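Local coordinates for protein Rio2 kinase (Chaetomium thermophilum, PDB 4GYI) that binds ADP and magnesium as a RIO-type atypical kinase, probably phosphorylates serine and threonine, and acts as an ATPase in maturation of the pre-40S ribosomal subunit, at residues F166-P176 / L217-L226. Residues are numbered along the deposited sequence; the frame is centred on the assembly and turned at random.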
ATOM      1  N   PHE A 166       0.545   1.042 -10.399  1.00 31.34           N
ATOM      2  CA  PHE A 166       1.282  -0.126 -10.854  1.00 27.96           C
ATOM      3  C   PHE A 166       0.423  -1.359 -10.881  1.00 32.53           C
ATOM      4  O   PHE A 166       0.575  -2.191 -11.768  1.00 31.27           O
ATOM      5  CB  PHE A 166       2.540  -0.365 -10.028  1.00 33.54           C
ATOM      6  CG  PHE A 166       3.676   0.512 -10.431  1.00 40.10           C
ATOM      7  CD1 PHE A 166       3.862   0.844 -11.764  1.00 47.10           C
ATOM      8  CD2 PHE A 166       4.547   1.014  -9.497  1.00 34.27           C
ATOM      9  CE1 PHE A 166       4.904   1.665 -12.152  1.00 50.08           C
ATOM     10  CE2 PHE A 166       5.593   1.824  -9.886  1.00 45.88           C
ATOM     11  CZ  PHE A 166       5.762   2.158 -11.212  1.00 39.34           C
ATOM     12  N   MET A 167      -0.496  -1.478  -9.931  1.00 29.91           N
ATOM     13  CA  MET A 167      -1.358  -2.648  -9.925  1.00 32.43           C
ATOM     14  C   MET A 167      -2.294  -2.600 -11.128  1.00 35.87           C
ATOM     15  O   MET A 167      -2.539  -3.623 -11.752  1.00 34.00           O
ATOM     16  CB  MET A 167      -2.109  -2.773  -8.597  1.00 35.41           C
ATOM     17  CG  MET A 167      -2.945  -4.042  -8.437  1.00 46.58           C
ATOM     18  SD  MET A 167      -3.855  -4.007  -6.862  1.00 38.73           S
ATOM     19  CE  MET A 167      -2.490  -3.705  -5.722  1.00 28.63           C
ATOM     20  N   LYS A 168      -2.792  -1.415 -11.472  1.00 31.50           N
ATOM     21  CA  LYS A 168      -3.581  -1.273 -12.690  1.00 33.47           C
ATOM     22  C   LYS A 168      -2.797  -1.659 -13.943  1.00 40.37           C
ATOM     23  O   LYS A 168      -3.285  -2.434 -14.779  1.00 41.86           O
ATOM     24  CB  LYS A 168      -4.104   0.157 -12.871  1.00 44.77           C
ATOM     25  CG  LYS A 168      -5.343   0.504 -12.073  1.00 51.76           C
ATOM     26  CD  LYS A 168      -5.902   1.844 -12.517  1.00 60.79           C
ATOM     27  CE  LYS A 168      -6.288   1.816 -13.999  1.00 71.16           C
ATOM     28  NZ  LYS A 168      -6.534   3.169 -14.608  1.00 62.32           N
ATOM     29  N   ALA A 169      -1.603  -1.100 -14.099  1.00 34.21           N
ATOM     30  CA  ALA A 169      -0.807  -1.372 -15.297  1.00 37.13           C
ATOM     31  C   ALA A 169      -0.531  -2.865 -15.401  1.00 39.04           C
ATOM     32  O   ALA A 169      -0.655  -3.458 -16.465  1.00 44.23           O
ATOM     33  CB  ALA A 169       0.524  -0.579 -15.280  1.00 34.69           C
ATOM     34  N   LEU A 170      -0.181  -3.482 -14.278  1.00 37.10           N
ATOM     35  CA  LEU A 170       0.226  -4.877 -14.302  1.00 27.14           C
ATOM     36  C   LEU A 170      -0.981  -5.755 -14.547  1.00 27.38           C
ATOM     37  O   LEU A 170      -0.917  -6.720 -15.299  1.00 33.97           O
ATOM     38  CB  LEU A 170       0.911  -5.266 -12.989  1.00 30.94           C
ATOM     39  CG  LEU A 170       2.287  -4.635 -12.818  1.00 32.94           C
ATOM     40  CD1 LEU A 170       2.772  -4.778 -11.396  1.00 33.72           C
ATOM     41  CD2 LEU A 170       3.267  -5.277 -13.797  1.00 34.42           C
ATOM     42  N   TYR A 171      -2.082  -5.416 -13.897  1.00 25.92           N
ATOM     43  CA  TYR A 171      -3.305  -6.192 -14.042  1.00 35.19           C
ATOM     44  C   TYR A 171      -3.800  -6.176 -15.494  1.00 39.63           C
ATOM     45  O   TYR A 171      -4.209  -7.203 -16.030  1.00 40.26           O
ATOM     46  CB  TYR A 171      -4.388  -5.657 -13.111  1.00 25.71           C
ATOM     47  CG  TYR A 171      -5.665  -6.454 -13.162  1.00 39.88           C
ATOM     48  CD1 TYR A 171      -5.786  -7.644 -12.464  1.00 37.43           C
ATOM     49  CD2 TYR A 171      -6.752  -6.019 -13.913  1.00 44.93           C
ATOM     50  CE1 TYR A 171      -6.948  -8.388 -12.513  1.00 44.71           C
ATOM     51  CE2 TYR A 171      -7.923  -6.757 -13.964  1.00 48.04           C
ATOM     52  CZ  TYR A 171      -8.013  -7.942 -13.260  1.00 49.26           C
ATOM     53  OH  TYR A 171      -9.176  -8.682 -13.297  1.00 62.13           O
ATOM     54  N   GLU A 172      -3.744  -5.014 -16.132  1.00 44.58           N
ATOM     55  CA  GLU A 172      -4.220  -4.883 -17.513  1.00 43.50           C
ATOM     56  C   GLU A 172      -3.291  -5.560 -18.530  1.00 48.95           C
ATOM     57  O   GLU A 172      -3.745  -6.055 -19.559  1.00 62.27           O
ATOM     58  CB  GLU A 172      -4.477  -3.417 -17.856  1.00 47.06           C
ATOM     59  CG  GLU A 172      -5.718  -2.852 -17.161  1.00 60.08           C
ATOM     60  CD  GLU A 172      -5.690  -1.330 -17.024  1.00 82.70           C
ATOM     61  OE1 GLU A 172      -4.614  -0.721 -17.238  1.00 88.25           O
ATOM     62  OE2 GLU A 172      -6.746  -0.743 -16.688  1.00 86.26           O
ATOM     63  N   GLU A 173      -1.999  -5.620 -18.229  1.00 43.20           N
ATOM     64  CA  GLU A 173      -1.078  -6.360 -19.085  1.00 45.10           C
ATOM     65  C   GLU A 173      -1.185  -7.879 -18.979  1.00 48.35           C
ATOM     66  O   GLU A 173      -0.534  -8.597 -19.735  1.00 56.06           O
ATOM     67  CB  GLU A 173       0.361  -5.931 -18.829  1.00 49.73           C
ATOM     68  CG  GLU A 173       0.666  -4.575 -19.377  1.00 66.80           C
ATOM     69  CD  GLU A 173       0.267  -4.459 -20.833  1.00 72.76           C
ATOM     70  OE1 GLU A 173      -0.737  -3.767 -21.111  1.00 69.10           O
ATOM     71  OE2 GLU A 173       0.952  -5.068 -21.687  1.00 74.61           O
ATOM     72  N   GLY A 174      -1.985  -8.373 -18.045  1.00 44.81           N
ATOM     73  CA  GLY A 174      -2.115  -9.808 -17.858  1.00 40.79           C
ATOM     74  C   GLY A 174      -1.202 -10.430 -16.803  1.00 48.45           C
ATOM     75  O   GLY A 174      -1.077 -11.653 -16.740  1.00 47.80           O
ATOM     76  N   PHE A 175      -0.560  -9.607 -15.977  1.00 37.30           N
ATOM     77  CA  PHE A 175       0.255 -10.121 -14.863  1.00 43.85           C
ATOM     78  C   PHE A 175      -0.622 -10.686 -13.740  1.00 49.73           C
ATOM     79  O   PHE A 175      -1.739 -10.208 -13.523  1.00 43.88           O
ATOM     80  CB  PHE A 175       1.121  -9.027 -14.272  1.00 26.19           C
ATOM     81  CG  PHE A 175       2.319  -8.691 -15.091  1.00 33.14           C
ATOM     82  CD1 PHE A 175       3.556  -9.229 -14.783  1.00 35.37           C
ATOM     83  CD2 PHE A 175       2.220  -7.807 -16.154  1.00 43.29           C
ATOM     84  CE1 PHE A 175       4.674  -8.908 -15.527  1.00 44.25           C
ATOM     85  CE2 PHE A 175       3.333  -7.481 -16.904  1.00 49.03           C
ATOM     86  CZ  PHE A 175       4.562  -8.032 -16.591  1.00 49.38           C
ATOM     87  N   PRO A 176      -0.119 -11.708 -13.023  1.00 39.03           N
ATOM     88  CA  PRO A 176      -0.903 -12.271 -11.912  1.00 36.32           C
ATOM     89  C   PRO A 176      -0.770 -11.389 -10.650  1.00 38.04           C
ATOM     90  O   PRO A 176       0.126 -11.570  -9.844  1.00 33.60           O
ATOM     91  CB  PRO A 176      -0.275 -13.645 -11.709  1.00 33.24           C
ATOM     92  CG  PRO A 176       1.183 -13.453 -12.138  1.00 32.66           C
ATOM     93  CD  PRO A 176       1.155 -12.420 -13.245  1.00 36.07           C
ATOM     94  N   LEU A 217       8.757 -14.600 -13.964  1.00 39.35           N
ATOM     95  CA  LEU A 217       8.092 -13.371 -13.529  1.00 42.64           C
ATOM     96  C   LEU A 217       9.040 -12.170 -13.424  1.00 30.38           C
ATOM     97  O   LEU A 217       8.698 -11.074 -13.859  1.00 33.95           O
ATOM     98  CB  LEU A 217       7.358 -13.557 -12.196  1.00 37.44           C
ATOM     99  CG  LEU A 217       5.953 -14.131 -12.286  1.00 47.99           C
ATOM    100  CD1 LEU A 217       5.351 -14.242 -10.902  1.00 39.26           C
ATOM    101  CD2 LEU A 217       5.091 -13.273 -13.192  1.00 45.13           C
ATOM    102  N   ILE A 218      10.208 -12.366 -12.827  1.00 32.23           N
ATOM    103  CA  ILE A 218      11.160 -11.260 -12.688  1.00 30.86           C
ATOM    104  C   ILE A 218      11.612 -10.785 -14.056  1.00 33.39           C
ATOM    105  O   ILE A 218      11.697  -9.584 -14.303  1.00 35.84           O
ATOM    106  CB  ILE A 218      12.382 -11.665 -11.892  1.00 36.20           C
ATOM    107  CG1 ILE A 218      11.992 -11.908 -10.438  1.00 31.83           C
ATOM    108  CG2 ILE A 218      13.482 -10.585 -12.006  1.00 32.08           C
ATOM    109  CD1 ILE A 218      13.035 -12.699  -9.664  1.00 32.27           C
ATOM    110  N   LEU A 219      11.870 -11.739 -14.949  1.00 37.18           N
ATOM    111  CA  LEU A 219      12.250 -11.417 -16.310  1.00 43.70           C
ATOM    112  C   LEU A 219      11.085 -10.790 -17.077  1.00 43.40           C
ATOM    113  O   LEU A 219      11.284  -9.847 -17.833  1.00 41.66           O
ATOM    114  CB  LEU A 219      12.795 -12.647 -17.037  1.00 36.99           C
ATOM    115  CG  LEU A 219      14.091 -13.217 -16.442  1.00 45.99           C
ATOM    116  CD1 LEU A 219      14.584 -14.430 -17.240  1.00 41.25           C
ATOM    117  CD2 LEU A 219      15.193 -12.159 -16.363  1.00 44.71           C
ATOM    118  N   ARG A 220       9.869 -11.284 -16.870  1.00 39.69           N
ATOM    119  CA  ARG A 220       8.722 -10.669 -17.542  1.00 36.33           C
ATOM    120  C   ARG A 220       8.530  -9.228 -17.082  1.00 37.28           C
ATOM    121  O   ARG A 220       8.302  -8.337 -17.907  1.00 43.64           O
ATOM    122  CB  ARG A 220       7.430 -11.471 -17.347  1.00 38.10           C
ATOM    123  CG  ARG A 220       6.264 -10.896 -18.145  1.00 38.67           C
ATOM    124  CD  ARG A 220       4.992 -11.746 -18.065  1.00 38.26           C
ATOM    125  NE  ARG A 220       3.913 -11.094 -18.807  1.00 51.25           N
ATOM    126  CZ  ARG A 220       2.609 -11.242 -18.565  1.00 58.47           C
ATOM    127  NH1 ARG A 220       2.168 -12.042 -17.591  1.00 39.55           N
ATOM    128  NH2 ARG A 220       1.736 -10.579 -19.314  1.00 63.54           N
ATOM    129  N   LEU A 221       8.616  -8.997 -15.770  1.00 31.33           N
ATOM    130  CA  LEU A 221       8.558  -7.637 -15.239  1.00 26.10           C
ATOM    131  C   LEU A 221       9.618  -6.747 -15.900  1.00 34.91           C
ATOM    132  O   LEU A 221       9.316  -5.640 -16.346  1.00 39.64           O
ATOM    133  CB  LEU A 221       8.734  -7.629 -13.722  1.00 31.90           C
ATOM    134  CG  LEU A 221       7.542  -7.969 -12.821  1.00 35.71           C
ATOM    135  CD1 LEU A 221       8.017  -8.094 -11.393  1.00 44.70           C
ATOM    136  CD2 LEU A 221       6.448  -6.903 -12.900  1.00 30.08           C
ATOM    137  N   ALA A 222      10.849  -7.242 -15.984  1.00 41.26           N
ATOM    138  CA  ALA A 222      11.967  -6.449 -16.504  1.00 40.41           C
ATOM    139  C   ALA A 222      11.762  -6.094 -17.977  1.00 45.76           C
ATOM    140  O   ALA A 222      12.077  -4.985 -18.402  1.00 40.48           O
ATOM    141  CB  ALA A 222      13.279  -7.186 -16.311  1.00 41.30           C
ATOM    142  N   LYS A 223      11.223  -7.042 -18.740  1.00 49.56           N
ATOM    143  CA  LYS A 223      10.870  -6.803 -20.135  1.00 58.25           C
ATOM    144  C   LYS A 223       9.847  -5.675 -20.276  1.00 53.84           C
ATOM    145  O   LYS A 223       9.803  -5.005 -21.305  1.00 54.27           O
ATOM    146  CB  LYS A 223      10.382  -8.094 -20.808  1.00 64.34           C
ATOM    147  CG  LYS A 223       9.102  -7.954 -21.624  1.00 70.49           C
ATOM    148  CD  LYS A 223       8.974  -9.068 -22.639  1.00 72.97           C
ATOM    149  CE  LYS A 223      10.069  -8.954 -23.689  1.00 85.94           C
ATOM    150  NZ  LYS A 223      10.153 -10.155 -24.566  1.00 91.19           N
ATOM    151  N   HIS A 224       9.051  -5.444 -19.235  1.00 48.75           N
ATOM    152  CA  HIS A 224       8.097  -4.328 -19.240  1.00 47.36           C
ATOM    153  C   HIS A 224       8.612  -3.100 -18.484  1.00 48.61           C
ATOM    154  O   HIS A 224       7.841  -2.201 -18.155  1.00 48.89           O
ATOM    155  CB  HIS A 224       6.722  -4.756 -18.713  1.00 33.93           C
ATOM    156  CG  HIS A 224       5.963  -5.635 -19.659  1.00 51.34           C
ATOM    157  ND1 HIS A 224       4.969  -5.154 -20.484  1.00 57.22           N
ATOM    158  CD2 HIS A 224       6.072  -6.958 -19.933  1.00 53.46           C
ATOM    159  CE1 HIS A 224       4.490  -6.144 -21.216  1.00 57.91           C
ATOM    160  NE2 HIS A 224       5.143  -7.249 -20.900  1.00 58.34           N
ATOM    161  N   GLY A 225       9.917  -3.059 -18.225  1.00 42.57           N
ATOM    162  CA  GLY A 225      10.536  -1.883 -17.628  1.00 42.37           C
ATOM    163  C   GLY A 225      10.534  -1.812 -16.105  1.00 47.57           C
ATOM    164  O   GLY A 225      10.895  -0.789 -15.524  1.00 52.63           O
ATOM    165  N   LEU A 226      10.156  -2.901 -15.448  1.00 40.19           N
ATOM    166  CA  LEU A 226       9.992  -2.874 -13.996  1.00 39.99           C
ATOM    167  C   LEU A 226      10.884  -3.837 -13.211  1.00 50.19           C
ATOM    168  O   LEU A 226      11.245  -4.927 -13.689  1.00 48.78           O
ATOM    169  CB  LEU A 226       8.541  -3.142 -13.629  1.00 35.29           C
ATOM    170  CG  LEU A 226       7.568  -2.036 -14.029  1.00 43.96           C
ATOM    171  CD1 LEU A 226       6.153  -2.515 -13.846  1.00 45.96           C
ATOM    172  CD2 LEU A 226       7.828  -0.785 -13.201  1.00 43.81           C
TER
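F175 reaches across to helix 207-223 and is covered on both faces, by R220 from that helix and by L170 from its own segment. On one face lies the guanidinium of R220, flat against the ring. Its CZ sits 4.0 Å from the ring centroid, almost on the ring normal, with the two planes 9° apart. This is a cation-pi stack. R220 gets there with CG anti to the backbone N (chi1 -175°) and the chain extended to NE. That extended reach lays its methylenes along the ring too, CG 3.7 Å from F175 CE1. The opposite face of F175 carries a methyl, CD2 of L170, toward the rim. That same methyl meets L221 CD2 at 3.7 Å, the two leucines crossing at about a right angle. L226 CD1 packs on it too, and L226 CD2 touches the F166 ring, CE1 at 4.0 Å. On this face, L170, L221, L226 and F166 are buried and tightly packed. The segments belong to the RIO kinase domain, where the chain leaves each helix through a Schellman motif with a glycine of positive phi, G174 in one and G225 in the other. The turn at G174 presents F175 to the second helix. F175 also points its edge at the face of H224, T-shaped, with planes at 81°. H224 ND1 is hydrogen-bonded to K313 O. The polar rim is looser, and R220 and P176 are partly exposed there. R220 NH1 gives a weak bond to G174 O, 3.4 Å long, and NH2 lies 3.0 Å from E173 O. Both oxygens lie at the guanidinium edge. A leucine in place of R220 would probably leave one face of F175 without its flat cationic cover and G174 O without this donor. Next to F175 in the chain, P176 rests its CD against L217 CD2 at 4.0 Å and is backbone-bonded to I256.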